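Local coordinates for uncharacterized protein (PDB 4R7F), which is of unknown function but carries a domain related to the first domain of type 9 secretion system plug proteins, alongside immunoglobulin-like beta-sandwich folds, at residues Q2-F6 and C60-Q66; S27-I31 and V393-R397; V142-V148 and Q162-N168; M227-N232 and Y291-F295. All blocks are in the same frame, centred on the assembly; numbering follows the deposited sequence. Where two conformers were deposited one is given.

Contact 1 of 4, residues Q2-F6 and C60-Q66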
loop_
_atom_site.group_PDB
_atom_site.type_symbol
_atom_site.label_atom_id
_atom_site.label_comp_id
_atom_site.label_asym_id
_atom_site.label_seq_id
_atom_site.Cartn_x
_atom_site.Cartn_y
_atom_site.Cartn_z
ATOM N N GLN A 2 -9.962 33.490 -14.646
ATOM C CA GLN A 2 -11.274 32.849 -14.313
ATOM C C GLN A 2 -11.175 32.029 -13.022
ATOM O O GLN A 2 -10.075 31.776 -12.507
ATOM C CB GLN A 2 -11.831 32.015 -15.478
ATOM C CG GLN A 2 -13.033 32.649 -16.165
ATOM C CD GLN A 2 -14.326 32.476 -15.374
ATOM O OE1 GLN A 2 -14.515 33.073 -14.300
ATOM N NE2 GLN A 2 -15.229 31.656 -15.908
ATOM N N VAL A 3 -12.356 31.685 -12.490
ATOM C CA VAL A 3 -12.604 31.123 -11.143
ATOM C C VAL A 3 -12.438 29.606 -11.084
ATOM O O VAL A 3 -12.919 28.892 -11.970
ATOM C CB VAL A 3 -14.089 31.364 -10.745
ATOM C CG1 VAL A 3 -14.475 30.622 -9.472
ATOM C CG2 VAL A 3 -14.376 32.853 -10.605
ATOM N N LYS A 4 -11.835 29.126 -10.000
ATOM C CA LYS A 4 -11.535 27.708 -9.805
ATOM C C LYS A 4 -12.472 27.084 -8.800
ATOM O O LYS A 4 -12.835 27.723 -7.816
ATOM C CB LYS A 4 -10.071 27.518 -9.379
ATOM C CG LYS A 4 -9.128 27.693 -10.568
ATOM C CD LYS A 4 -7.666 27.543 -10.211
ATOM C CE LYS A 4 -6.823 28.226 -11.278
ATOM N NZ LYS A 4 -5.488 27.591 -11.445
ATOM N N PHE A 5 -12.859 25.837 -9.072
ATOM C CA PHE A 5 -13.750 25.079 -8.219
ATOM C C PHE A 5 -12.906 24.087 -7.435
ATOM O O PHE A 5 -12.057 23.397 -7.991
ATOM C CB PHE A 5 -14.812 24.330 -9.028
ATOM C CG PHE A 5 -15.710 25.232 -9.807
ATOM C CD1 PHE A 5 -15.279 25.806 -10.977
ATOM C CD2 PHE A 5 -16.972 25.540 -9.342
ATOM C CE1 PHE A 5 -16.091 26.694 -11.668
ATOM C CE2 PHE A 5 -17.790 26.393 -10.030
ATOM C CZ PHE A 5 -17.351 26.985 -11.185
ATOM N N PHE A 6 -13.148 24.042 -6.141
ATOM C CA PHE A 6 -12.428 23.168 -5.261
ATOM C C PHE A 6 -13.345 22.785 -4.151
ATOM O O PHE A 6 -14.300 23.507 -3.834
ATOM C CB PHE A 6 -11.147 23.832 -4.731
ATOM C CG PHE A 6 -11.351 25.130 -4.003
ATOM C CD1 PHE A 6 -11.386 26.341 -4.700
ATOM C CD2 PHE A 6 -11.428 25.159 -2.629
ATOM C CE1 PHE A 6 -11.521 27.548 -4.036
ATOM C CE2 PHE A 6 -11.580 26.375 -1.943
ATOM C CZ PHE A 6 -11.626 27.572 -2.641
ATOM N N CYS A 60 -15.659 20.837 -15.445
ATOM C CA CYS A 60 -14.463 21.658 -15.405
ATOM C C CYS A 60 -13.340 21.128 -16.259
ATOM O O CYS A 60 -13.216 19.949 -16.532
ATOM C CB CYS A 60 -13.953 21.793 -13.960
ATOM S SG CYS A 60 -15.158 22.492 -12.814
ATOM N N ASN A 61 -12.476 22.033 -16.650
ATOM C CA ASN A 61 -11.255 21.652 -17.336
ATOM C C ASN A 61 -10.169 21.201 -16.369
ATOM O O ASN A 61 -10.396 21.148 -15.162
ATOM C CB ASN A 61 -10.852 22.785 -18.282
ATOM C CG ASN A 61 -11.673 22.736 -19.576
ATOM O OD1 ASN A 61 -12.165 21.657 -19.982
ATOM N ND2 ASN A 61 -11.862 23.875 -20.198
ATOM N N ALA A 62 -9.010 20.827 -16.897
ATOM C CA ALA A 62 -7.953 20.235 -16.104
ATOM C C ALA A 62 -7.570 21.089 -14.899
ATOM O O ALA A 62 -7.321 20.554 -13.826
ATOM C CB ALA A 62 -6.740 19.982 -16.966
ATOM N N ASP A 63 -7.548 22.406 -15.083
ATOM C CA ASP A 63 -7.169 23.339 -14.020
ATOM C C ASP A 63 -8.315 23.737 -13.081
ATOM O O ASP A 63 -8.153 24.611 -12.243
ATOM C CB ASP A 63 -6.487 24.598 -14.587
ATOM C CG ASP A 63 -7.434 25.494 -15.394
ATOM O OD1 ASP A 63 -8.591 25.127 -15.649
ATOM O OD2 ASP A 63 -6.989 26.578 -15.799
ATOM N N TRP A 64 -9.445 23.058 -13.196
ATOM C CA TRP A 64 -10.610 23.257 -12.308
ATOM C C TRP A 64 -11.303 24.596 -12.502
ATOM O O TRP A 64 -12.025 25.040 -11.627
ATOM C CB TRP A 64 -10.250 22.994 -10.835
ATOM C CG TRP A 64 -10.129 21.556 -10.544
ATOM C CD1 TRP A 64 -8.966 20.813 -10.466
ATOM C CD2 TRP A 64 -11.200 20.637 -10.334
ATOM N NE1 TRP A 64 -9.264 19.490 -10.208
ATOM C CE2 TRP A 64 -10.624 19.358 -10.114
ATOM C CE3 TRP A 64 -12.583 20.762 -10.305
ATOM C CZ2 TRP A 64 -11.387 18.237 -9.852
ATOM C CZ3 TRP A 64 -13.347 19.637 -10.039
ATOM C CH2 TRP A 64 -12.741 18.391 -9.803
ATOM N N THR A 65 -11.072 25.234 -13.652
ATOM C CA THR A 65 -11.959 26.266 -14.133
ATOM C C THR A 65 -13.060 25.586 -14.943
ATOM O O THR A 65 -12.846 24.507 -15.514
ATOM C CB THR A 65 -11.258 27.256 -15.072
ATOM O OG1 THR A 65 -10.771 26.577 -16.235
ATOM C CG2 THR A 65 -10.125 27.972 -14.388
ATOM N N GLN A 66 -14.218 26.229 -15.022
ATOM C CA GLN A 66 -15.376 25.673 -15.744
ATOM C C GLN A 66 -15.121 25.515 -17.237
ATOM O O GLN A 66 -14.579 26.418 -17.876
ATOM C CB GLN A 66 -16.593 26.552 -15.549
ATOM C CG GLN A 66 -17.878 25.931 -16.061
ATOM C CD GLN A 66 -19.114 26.739 -15.658
ATOM O OE1 GLN A 66 -19.031 27.756 -14.973
ATOM N NE2 GLN A 66 -20.255 26.279 -16.082
HETATM O O HOH W 1 -13.643 29.304 -17.080
HETATM O O HOH W 2 -14.602 29.106 -14.096
HETATM O O HOH W 3 -6.185 24.375 -10.307
#
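Two irregular pieces of chain meet here, and Phe-5 buries the largest share, 100 of the 389 Å². Its chi1 is in the m well and chi2 is 77°, which sets the ring beside Cys-60: CD1 of Phe-5 is 3.8 Å from SG of Cys-60, and the sulfur is 4.5 Å from the ring centroid, 40° off the normal, an oblique sulfur-aromatic contact. At the edge of the ring, O of Trp-64 accepts from N of Phe-5 at 2.8 Å and 165°. Lys-4 runs out extended from an m chi1 through three t torsions, so its CD lies 3.6 Å from O of Asp-63. Asp-63, with chi1 p, folds its carboxylate back: OD1 of Asp-63 accepts from N of Thr-65 at 3.2 Å, an Asx turn, and also from OG1 of Thr-65 at 2.7 Å. One water joins O of Val-3 (2.7 Å) to N of Gln-66 (3.0 Å). Beyond the pair, the Trp-64 ring makes a cation-pi contact with Arg-191, which also binds O of Phe-5. Residues 61-64 form a type I turn; Trp-64, at phi/psi 69/19°, is left-handed, and N of Asn-61 donates to O of Thr-65 at 2.7 Å. The arrangement is a type I turn with a G1 bulge, against which the N-terminal segment packs, joined by one direct backbone bond.

Contact 2 of 4, residues S27-I31 and V393-R397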
loop_
_atom_site.group_PDB
_atom_site.type_symbol
_atom_site.label_atom_id
_atom_site.label_comp_id
_atom_site.label_asym_id
_atom_site.label_seq_id
_atom_site.Cartn_x
_atom_site.Cartn_y
_atom_site.Cartn_z
ATOM N N SER A 27 -9.803 6.254 0.104
ATOM C CA SER A 27 -9.948 6.355 -1.330
ATOM C C SER A 27 -9.434 7.631 -1.902
ATOM O O SER A 27 -8.903 8.468 -1.197
ATOM C CB SER A 27 -11.389 6.055 -1.776
ATOM O OG SER A 27 -12.273 7.016 -1.283
ATOM N N GLU A 28 -9.507 7.706 -3.225
ATOM C CA GLU A 28 -9.224 8.906 -3.939
ATOM C C GLU A 28 -10.497 9.417 -4.576
ATOM O O GLU A 28 -11.393 8.640 -4.919
ATOM C CB GLU A 28 -8.170 8.636 -4.987
ATOM C CG GLU A 28 -6.909 7.981 -4.438
ATOM C CD GLU A 28 -6.099 8.862 -3.509
ATOM O OE1 GLU A 28 -6.142 10.102 -3.624
ATOM O OE2 GLU A 28 -5.389 8.282 -2.677
ATOM N N PRO A 29 -10.576 10.730 -4.776
ATOM C CA PRO A 29 -11.786 11.328 -5.344
ATOM C C PRO A 29 -11.846 11.209 -6.865
ATOM O O PRO A 29 -11.884 12.214 -7.558
ATOM C CB PRO A 29 -11.655 12.794 -4.910
ATOM C CG PRO A 29 -10.163 13.040 -4.929
ATOM C CD PRO A 29 -9.520 11.743 -4.533
ATOM N N TYR A 30 -11.767 9.986 -7.363
ATOM C CA TYR A 30 -12.030 9.706 -8.760
ATOM C C TYR A 30 -12.643 8.337 -8.967
ATOM O O TYR A 30 -12.405 7.378 -8.190
ATOM C CB TYR A 30 -10.773 9.873 -9.646
ATOM C CG TYR A 30 -9.529 9.164 -9.180
ATOM C CD1 TYR A 30 -9.306 7.823 -9.475
ATOM C CD2 TYR A 30 -8.543 9.847 -8.473
ATOM C CE1 TYR A 30 -8.139 7.165 -9.052
ATOM C CE2 TYR A 30 -7.374 9.206 -8.038
ATOM C CZ TYR A 30 -7.175 7.861 -8.315
ATOM O OH TYR A 30 -5.998 7.246 -7.911
ATOM N N ILE A 31 -13.424 8.267 -10.045
ATOM C CA ILE A 31 -13.997 7.028 -10.546
ATOM C C ILE A 31 -13.875 6.922 -12.068
ATOM O O ILE A 31 -13.618 7.908 -12.760
ATOM C CB ILE A 31 -15.464 6.905 -10.133
ATOM C CG1 ILE A 31 -16.292 8.076 -10.651
ATOM C CG2 ILE A 31 -15.556 6.879 -8.614
ATOM C CD1 ILE A 31 -17.792 7.909 -10.445
ATOM N N VAL A 393 -5.155 8.294 -14.600
ATOM C CA VAL A 393 -4.931 8.771 -13.268
ATOM C C VAL A 393 -4.367 7.640 -12.465
ATOM O O VAL A 393 -4.716 6.502 -12.688
ATOM C CB VAL A 393 -6.238 9.335 -12.669
ATOM C CG1 VAL A 393 -7.300 8.266 -12.588
ATOM C CG2 VAL A 393 -5.983 9.912 -11.290
ATOM N N THR A 394 -3.458 7.937 -11.549
ATOM C CA THR A 394 -2.904 6.921 -10.666
ATOM C C THR A 394 -2.437 7.579 -9.370
ATOM O O THR A 394 -2.135 8.758 -9.351
ATOM C CB THR A 394 -1.737 6.164 -11.315
ATOM O OG1 THR A 394 -1.459 5.004 -10.544
ATOM C CG2 THR A 394 -0.452 6.986 -11.358
ATOM N N THR A 395 -2.437 6.832 -8.277
ATOM C CA THR A 395 -1.923 7.329 -7.011
ATOM C C THR A 395 -0.801 6.361 -6.586
ATOM O O THR A 395 -1.011 5.174 -6.568
ATOM C CB THR A 395 -3.040 7.443 -5.948
ATOM O OG1 THR A 395 -3.987 8.463 -6.325
ATOM C CG2 THR A 395 -2.448 7.818 -4.631
ATOM N N VAL A 396 0.386 6.879 -6.295
ATOM C CA VAL A 396 1.542 6.068 -5.928
ATOM C C VAL A 396 2.015 6.456 -4.516
ATOM O O VAL A 396 1.952 7.613 -4.137
ATOM C CB VAL A 396 2.652 6.204 -7.004
ATOM C CG1 VAL A 396 3.009 7.660 -7.277
ATOM C CG2 VAL A 396 3.890 5.421 -6.626
ATOM N N ARG A 397 2.412 5.469 -3.724
ATOM C CA ARG A 397 2.977 5.686 -2.402
ATOM C C ARG A 397 4.454 5.233 -2.377
ATOM O O ARG A 397 4.946 4.703 -3.386
ATOM C CB ARG A 397 2.131 4.929 -1.394
ATOM C CG ARG A 397 0.848 5.661 -1.052
ATOM C CD ARG A 397 -0.297 4.770 -0.579
ATOM N NE ARG A 397 -1.311 4.574 -1.635
ATOM C CZ ARG A 397 -2.539 5.104 -1.659
ATOM N NH1 ARG A 397 -2.981 5.867 -0.665
ATOM N NH2 ARG A 397 -3.350 4.850 -2.687
#
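Tyr-30, Val-393 and Thr-395 bury the most surface in this contact, and Tyr-30 alone accounts for 73 of the 231 Å². With CA atoms 8.1 Å apart for Glu-28 and Thr-395 and 8.5 Å for Tyr-30 and Val-393, the backbones are too distant to pair as neighbouring strands, and side chains span the gap. The Tyr-30 ring receives Val-393 on one face: CG2 of Val-393 lies 3.7 Å from the centroid and 16° off the normal, a CH-pi contact, and 3.6 Å from CE2 of Tyr-30. The phenol end reaches further, OH of Tyr-30 sharing a hydrogen bond of 2.8 Å with OG1 of Thr-395 that lies near the ring plane; OG1 is bonded to OG of Ser-375 as well. Glu-28 extends the patch, its CG 3.5 Å from OG1 of Thr-395. OE1 of its carboxylate is hydrogen-bonded to ND2 of Asn-189, whereas the salt bridge from OE2 of Glu-28 to NH1 of the poorly ordered Arg-397 is long, at 4.0 Å. Val-393 and Thr-395 point their CA-to-CB bonds toward residues 27-31, while Thr-394 turns away and packs on Ile-144, so strand 389-397 presents a different set of residues to each neighbour. Such side-chain bridging, a sheet strand meeting the start of strand 30-32 without backbone pairing, is consistent with an interface between adjoining immunoglobulin-like beta-sandwich domains.

Contact 3 of 4, residues V142-V148 and Q162-N168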
loop_
_atom_site.group_PDB
_atom_site.type_symbol
_atom_site.label_atom_id
_atom_site.label_comp_id
_atom_site.label_asym_id
_atom_site.label_seq_id
_atom_site.Cartn_x
_atom_site.Cartn_y
_atom_site.Cartn_z
ATOM N N VAL A 142 -4.837 5.233 -20.962
ATOM C CA VAL A 142 -3.416 5.089 -20.856
ATOM C C VAL A 142 -3.082 4.561 -19.444
ATOM O O VAL A 142 -3.869 4.697 -18.512
ATOM C CB VAL A 142 -2.690 6.418 -21.130
ATOM C CG1 VAL A 142 -3.090 6.991 -22.475
ATOM C CG2 VAL A 142 -2.962 7.426 -20.021
ATOM N N ASN A 143 -1.913 3.958 -19.314
ATOM C CA ASN A 143 -1.425 3.359 -18.076
ATOM C C ASN A 143 -0.276 4.256 -17.614
ATOM O O ASN A 143 0.470 4.787 -18.448
ATOM C CB ASN A 143 -1.039 1.869 -18.358
ATOM C CG ASN A 143 0.065 1.329 -17.468
ATOM O OD1 ASN A 143 1.242 1.506 -17.770
ATOM N ND2 ASN A 143 -0.301 0.616 -16.401
ATOM N N ILE A 144 -0.139 4.467 -16.310
ATOM C CA ILE A 144 0.921 5.304 -15.789
ATOM C C ILE A 144 1.801 4.477 -14.881
ATOM O O ILE A 144 1.313 3.933 -13.887
ATOM C CB ILE A 144 0.339 6.485 -14.997
ATOM C CG1 ILE A 144 -0.591 7.347 -15.863
ATOM C CG2 ILE A 144 1.464 7.342 -14.438
ATOM C CD1 ILE A 144 -1.348 8.423 -15.074
ATOM N N SER A 145 3.080 4.346 -15.226
ATOM C CA SER A 145 4.076 3.698 -14.363
ATOM C C SER A 145 4.828 4.773 -13.608
ATOM O O SER A 145 5.372 5.656 -14.236
ATOM C CB SER A 145 5.070 2.875 -15.187
ATOM O OG SER A 145 4.418 1.817 -15.850
ATOM N N ALA A 146 4.866 4.676 -12.276
ATOM C CA ALA A 146 5.395 5.750 -11.437
ATOM C C ALA A 146 6.259 5.245 -10.286
ATOM O O ALA A 146 6.201 4.088 -9.924
ATOM C CB ALA A 146 4.257 6.611 -10.907
ATOM N N SER A 147 7.119 6.120 -9.768
ATOM C CA SER A 147 7.844 5.833 -8.542
ATOM C C SER A 147 8.044 7.117 -7.730
ATOM O O SER A 147 7.978 8.196 -8.281
ATOM C CB SER A 147 9.196 5.167 -8.834
ATOM O OG SER A 147 10.100 6.064 -9.460
ATOM N N VAL A 148 8.274 6.966 -6.423
ATOM C CA VAL A 148 8.635 8.057 -5.536
ATOM C C VAL A 148 9.915 7.648 -4.850
ATOM O O VAL A 148 9.983 6.542 -4.301
ATOM C CB VAL A 148 7.579 8.287 -4.439
ATOM C CG1 VAL A 148 7.822 9.614 -3.747
ATOM C CG2 VAL A 148 6.215 8.344 -5.041
ATOM N N GLN A 162 11.008 12.704 -4.778
ATOM C CA GLN A 162 10.820 13.009 -6.179
ATOM C C GLN A 162 9.952 11.957 -6.837
ATOM O O GLN A 162 10.180 10.762 -6.686
ATOM C CB GLN A 162 12.177 13.078 -6.859
ATOM C CG GLN A 162 12.148 13.220 -8.377
ATOM C CD GLN A 162 13.450 13.845 -8.930
ATOM O OE1 GLN A 162 14.477 13.873 -8.258
ATOM N NE2 GLN A 162 13.377 14.396 -10.133
ATOM N N VAL A 163 8.970 12.433 -7.587
ATOM C CA VAL A 163 8.079 11.592 -8.387
ATOM C C VAL A 163 8.560 11.483 -9.822
ATOM O O VAL A 163 8.957 12.468 -10.441
ATOM C CB VAL A 163 6.693 12.230 -8.471
ATOM C CG1 VAL A 163 5.765 11.367 -9.298
ATOM C CG2 VAL A 163 6.137 12.445 -7.068
ATOM N N SER A 164 8.481 10.276 -10.347
ATOM C CA SER A 164 8.998 9.952 -11.671
ATOM C C SER A 164 7.862 9.166 -12.282
ATOM O O SER A 164 7.281 8.308 -11.606
ATOM C CB SER A 164 10.261 9.070 -11.578
ATOM O OG SER A 164 11.342 9.646 -10.829
ATOM N N PHE A 165 7.501 9.464 -13.526
ATOM C CA PHE A 165 6.480 8.647 -14.185
ATOM C C PHE A 165 6.558 8.609 -15.694
ATOM O O PHE A 165 7.135 9.491 -16.299
ATOM C CB PHE A 165 5.061 9.017 -13.719
ATOM C CG PHE A 165 4.544 10.324 -14.261
ATOM C CD1 PHE A 165 4.810 11.519 -13.607
ATOM C CD2 PHE A 165 3.767 10.353 -15.397
ATOM C CE1 PHE A 165 4.308 12.722 -14.098
ATOM C CE2 PHE A 165 3.297 11.551 -15.914
ATOM C CZ PHE A 165 3.554 12.730 -15.250
ATOM N N ASN A 166 5.933 7.585 -16.276
ATOM C CA ASN A 166 5.844 7.408 -17.737
ATOM C C ASN A 166 4.423 7.130 -18.062
ATOM O O ASN A 166 3.759 6.403 -17.342
ATOM C CB ASN A 166 6.676 6.225 -18.231
ATOM C CG ASN A 166 8.121 6.326 -17.789
ATOM O OD1 ASN A 166 8.929 6.972 -18.438
ATOM N ND2 ASN A 166 8.436 5.715 -16.646
ATOM N N ILE A 167 3.967 7.705 -19.161
ATOM C CA ILE A 167 2.663 7.436 -19.654
ATOM C C ILE A 167 2.845 6.432 -20.757
ATOM O O ILE A 167 3.515 6.716 -21.727
ATOM C CB ILE A 167 2.018 8.705 -20.228
ATOM C CG1 ILE A 167 1.897 9.752 -19.124
ATOM C CG2 ILE A 167 0.667 8.367 -20.832
ATOM C CD1 ILE A 167 1.407 11.089 -19.624
ATOM N N ASN A 168 2.260 5.256 -20.566
ATOM C CA ASN A 168 2.255 4.184 -21.532
ATOM C C ASN A 168 0.978 4.198 -22.375
ATOM O O ASN A 168 -0.074 3.876 -21.883
ATOM C CB ASN A 168 2.409 2.866 -20.773
ATOM C CG ASN A 168 3.660 2.845 -19.885
ATOM O OD1 ASN A 168 4.737 3.275 -20.290
ATOM N ND2 ASN A 168 3.508 2.339 -18.679
#
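This is a beta hairpin of strands 143-149 and 160-168, lying in a four-stranded antiparallel sheet of an immunoglobulin-like sandwich, with 143-149 as the outermost strand within the chain. The axes run at 166° and approach to 4.6 Å. Six residue pairs are in register, hydrogen-bonded ones (Asn-143 with Asn-168, Ser-145 with Asn-166, Ser-147 with Ser-164) taking turns with non-hydrogen-bonded ones. Each hydrogen-bonded pair carries two backbone bonds, for example N of Ser-147 to O of Ser-164 at 2.9 Å and N of Ser-164 to O of Ser-147 at 3.0 Å. The two faces differ in chemistry. Ile-144, Ala-146, Val-148, Val-163, Phe-165 and Ile-167 form an apolar face, with CG2 of Ile-144 3.9 Å from CD2 of Phe-165; it packs on strands 373-380 and 389-397, which close the sandwich. The opposite face bears serines and asparagines and meets the second subunit, where Ser-145 OG bonds Ser-147 OG of that subunit, and Ser-147 OG bonds its Ser-145 OG in return. On this polar face Asn-143 and Asn-168 also join sideways across the strands, ND2 of Asn-168 donating to OD1 of Asn-143 at 2.6 Å with an N-H...O angle of 174°.

Contact 4 of 4, residues M227-N232 and Y291-F295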
loop_
_atom_site.group_PDB
_atom_site.type_symbol
_atom_site.label_atom_id
_atom_site.label_comp_id
_atom_site.label_asym_id
_atom_site.label_seq_id
_atom_site.Cartn_x
_atom_site.Cartn_y
_atom_site.Cartn_z
HETATM N N MSE A 227 -5.004 12.065 16.451
HETATM C CA MSE A 227 -5.823 12.434 17.593
HETATM C C MSE A 227 -7.104 11.659 17.419
HETATM O O MSE A 227 -7.521 11.420 16.287
HETATM C CB MSE A 227 -5.909 13.943 17.336
HETATM C CG MSE A 227 -6.949 14.728 18.034
HETATM SE SE MSE A 227 -8.676 14.580 17.194
HETATM C CE MSE A 227 -8.992 16.216 16.178
ATOM N N GLU A 228 -7.733 11.238 18.513
ATOM C CA GLU A 228 -9.002 10.489 18.452
ATOM C C GLU A 228 -9.837 10.827 19.652
ATOM O O GLU A 228 -9.314 10.906 20.761
ATOM C CB GLU A 228 -8.798 8.981 18.547
ATOM C CG GLU A 228 -8.053 8.302 17.422
ATOM C CD GLU A 228 -8.092 6.785 17.565
ATOM O OE1 GLU A 228 -9.008 6.290 18.261
ATOM O OE2 GLU A 228 -7.207 6.098 16.991
ATOM N N PHE A 229 -11.139 10.967 19.447
ATOM C CA PHE A 229 -12.044 11.176 20.568
ATOM C C PHE A 229 -13.354 10.473 20.294
ATOM O O PHE A 229 -14.322 11.063 19.814
ATOM C CB PHE A 229 -12.225 12.654 20.920
ATOM C CG PHE A 229 -12.830 13.501 19.817
ATOM C CD1 PHE A 229 -12.069 13.914 18.722
ATOM C CD2 PHE A 229 -14.144 13.951 19.916
ATOM C CE1 PHE A 229 -12.631 14.716 17.737
ATOM C CE2 PHE A 229 -14.710 14.737 18.925
ATOM C CZ PHE A 229 -13.957 15.122 17.829
ATOM N N LEU A 230 -13.360 9.196 20.665
ATOM C CA LEU A 230 -14.444 8.291 20.388
ATOM C C LEU A 230 -15.510 8.267 21.478
ATOM O O LEU A 230 -16.597 7.727 21.261
ATOM C CB LEU A 230 -13.892 6.892 20.197
ATOM C CG LEU A 230 -12.805 6.712 19.152
ATOM C CD1 LEU A 230 -12.471 5.227 19.043
ATOM C CD2 LEU A 230 -13.227 7.279 17.807
ATOM N N SER A 231 -15.210 8.850 22.637
ATOM C CA SER A 231 -16.243 9.114 23.637
ATOM C C SER A 231 -15.829 10.249 24.545
ATOM O O SER A 231 -14.675 10.701 24.489
ATOM C CB SER A 231 -16.520 7.865 24.487
ATOM O OG SER A 231 -15.596 7.750 25.545
ATOM N N ASN A 232 -16.772 10.689 25.385
ATOM C CA ASN A 232 -16.465 11.626 26.477
ATOM C C ASN A 232 -16.003 11.002 27.818
ATOM O O ASN A 232 -15.788 11.726 28.778
ATOM C CB ASN A 232 -17.649 12.578 26.756
ATOM C CG ASN A 232 -18.961 11.858 27.015
ATOM O OD1 ASN A 232 -19.009 10.754 27.533
ATOM N ND2 ASN A 232 -20.034 12.495 26.634
ATOM N N TYR A 291 -18.068 17.943 19.137
ATOM C CA TYR A 291 -17.431 18.530 20.302
ATOM C C TYR A 291 -16.562 19.686 19.814
ATOM O O TYR A 291 -16.176 19.725 18.651
ATOM C CB TYR A 291 -16.563 17.497 21.038
ATOM C CG TYR A 291 -17.287 16.291 21.663
ATOM C CD1 TYR A 291 -18.687 16.174 21.672
ATOM C CD2 TYR A 291 -16.560 15.265 22.259
ATOM C CE1 TYR A 291 -19.319 15.069 22.247
ATOM C CE2 TYR A 291 -17.189 14.172 22.843
ATOM C CZ TYR A 291 -18.567 14.076 22.841
ATOM O OH TYR A 291 -19.181 12.977 23.411
ATOM N N ILE A 292 -16.271 20.639 20.689
ATOM C CA ILE A 292 -15.306 21.678 20.375
ATOM C C ILE A 292 -13.934 21.102 20.621
ATOM O O ILE A 292 -13.608 20.763 21.756
ATOM C CB ILE A 292 -15.417 22.904 21.284
ATOM C CG1 ILE A 292 -16.804 23.521 21.221
ATOM C CG2 ILE A 292 -14.387 23.950 20.884
ATOM C CD1 ILE A 292 -17.129 24.065 19.865
ATOM N N VAL A 293 -13.116 20.993 19.578
ATOM C CA VAL A 293 -11.755 20.502 19.783
ATOM C C VAL A 293 -10.748 21.641 19.796
ATOM O O VAL A 293 -10.774 22.483 18.926
ATOM C CB VAL A 293 -11.398 19.466 18.740
ATOM C CG1 VAL A 293 -10.017 18.903 18.998
ATOM C CG2 VAL A 293 -12.472 18.385 18.735
ATOM N N HIS A 294 -9.855 21.630 20.796
ATOM C CA HIS A 294 -8.902 22.688 21.017
ATOM C C HIS A 294 -7.511 22.234 20.661
ATOM O O HIS A 294 -6.977 21.301 21.282
ATOM C CB HIS A 294 -8.876 23.143 22.478
ATOM C CG HIS A 294 -10.179 23.663 22.967
ATOM N ND1 HIS A 294 -10.481 25.006 23.011
ATOM C CD2 HIS A 294 -11.273 23.017 23.429
ATOM C CE1 HIS A 294 -11.705 25.164 23.469
ATOM N NE2 HIS A 294 -12.214 23.973 23.711
ATOM N N PHE A 295 -6.924 22.931 19.687
ATOM C CA PHE A 295 -5.567 22.635 19.214
ATOM C C PHE A 295 -4.623 23.668 19.763
ATOM O O PHE A 295 -4.966 24.851 19.785
ATOM C CB PHE A 295 -5.480 22.721 17.695
ATOM C CG PHE A 295 -6.276 21.675 16.966
ATOM C CD1 PHE A 295 -7.637 21.812 16.808
ATOM C CD2 PHE A 295 -5.648 20.603 16.384
ATOM C CE1 PHE A 295 -8.349 20.878 16.103
ATOM C CE2 PHE A 295 -6.364 19.656 15.692
ATOM C CZ PHE A 295 -7.714 19.797 15.545
#
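The first segment starts at Met-227, modelled as selenomethionine, whose CA-to-CB bond points toward strand 290-298. Its CE atom lies 4.0 Å from CG1 of Val-293 and 3.9 Å from CZ of Phe-295, so the methyl end rests against both side chains. Two residues on, Phe-229 again points toward the strand and buries 63 Å². CZ of Phe-229 is 3.7 Å from CG2 of Val-293, and CD2 of Phe-229 is 3.6 Å from CD2 of Tyr-291; the two rings, with centroids 5.8 Å apart and planes at 35°, meet obliquely. Leu-230 and Ser-231 turn away, and OG of Ser-231 bonds N of Lys-233. At Asn-232 the direction reverses, bringing ND2 of Asn-232 to 3.4 Å from OH of Tyr-291. The nearest CA atoms, those of Phe-229 and Tyr-291, are 9.1 Å apart, a separation filled by side chains. Strand 225-228 pairs with strand 342-352, and strand 290-298 with strands 248-253 and 332-340; Met-227 and Phe-295 both touch Leu-253 from the second of these sheets. Facing apolar side chains between two separately hydrogen-bonded sheets mark the interior of a beta sandwich, here consistent with one of the protein's immunoglobulin-like domains.

How the contacts relate
Contacts 3 and 4 are the buried ones, contact 1 is partly buried and contact 2 lies at the surface. Contact 3 is built on paired backbones, contact 4 on apolar and aromatic side chains between sheets, contact 2 on a few mixed side-chain bridges, and contact 1 on the Phe-5 ring packed beside Cys-60, with a single direct backbone bond and bridging waters. Contacts 2 and 3 touch: CG2 of Thr-394 lies 3.6 Å from CG2 of Ile-144, so strand 389-397 links the 27-31 segment to the hairpin. Contact 4 stands apart, its centre about 39 Å from that of contact 3, across the chain's centre. Contacts 1 and 2 come within about 6 Å at their nearest atoms without touching.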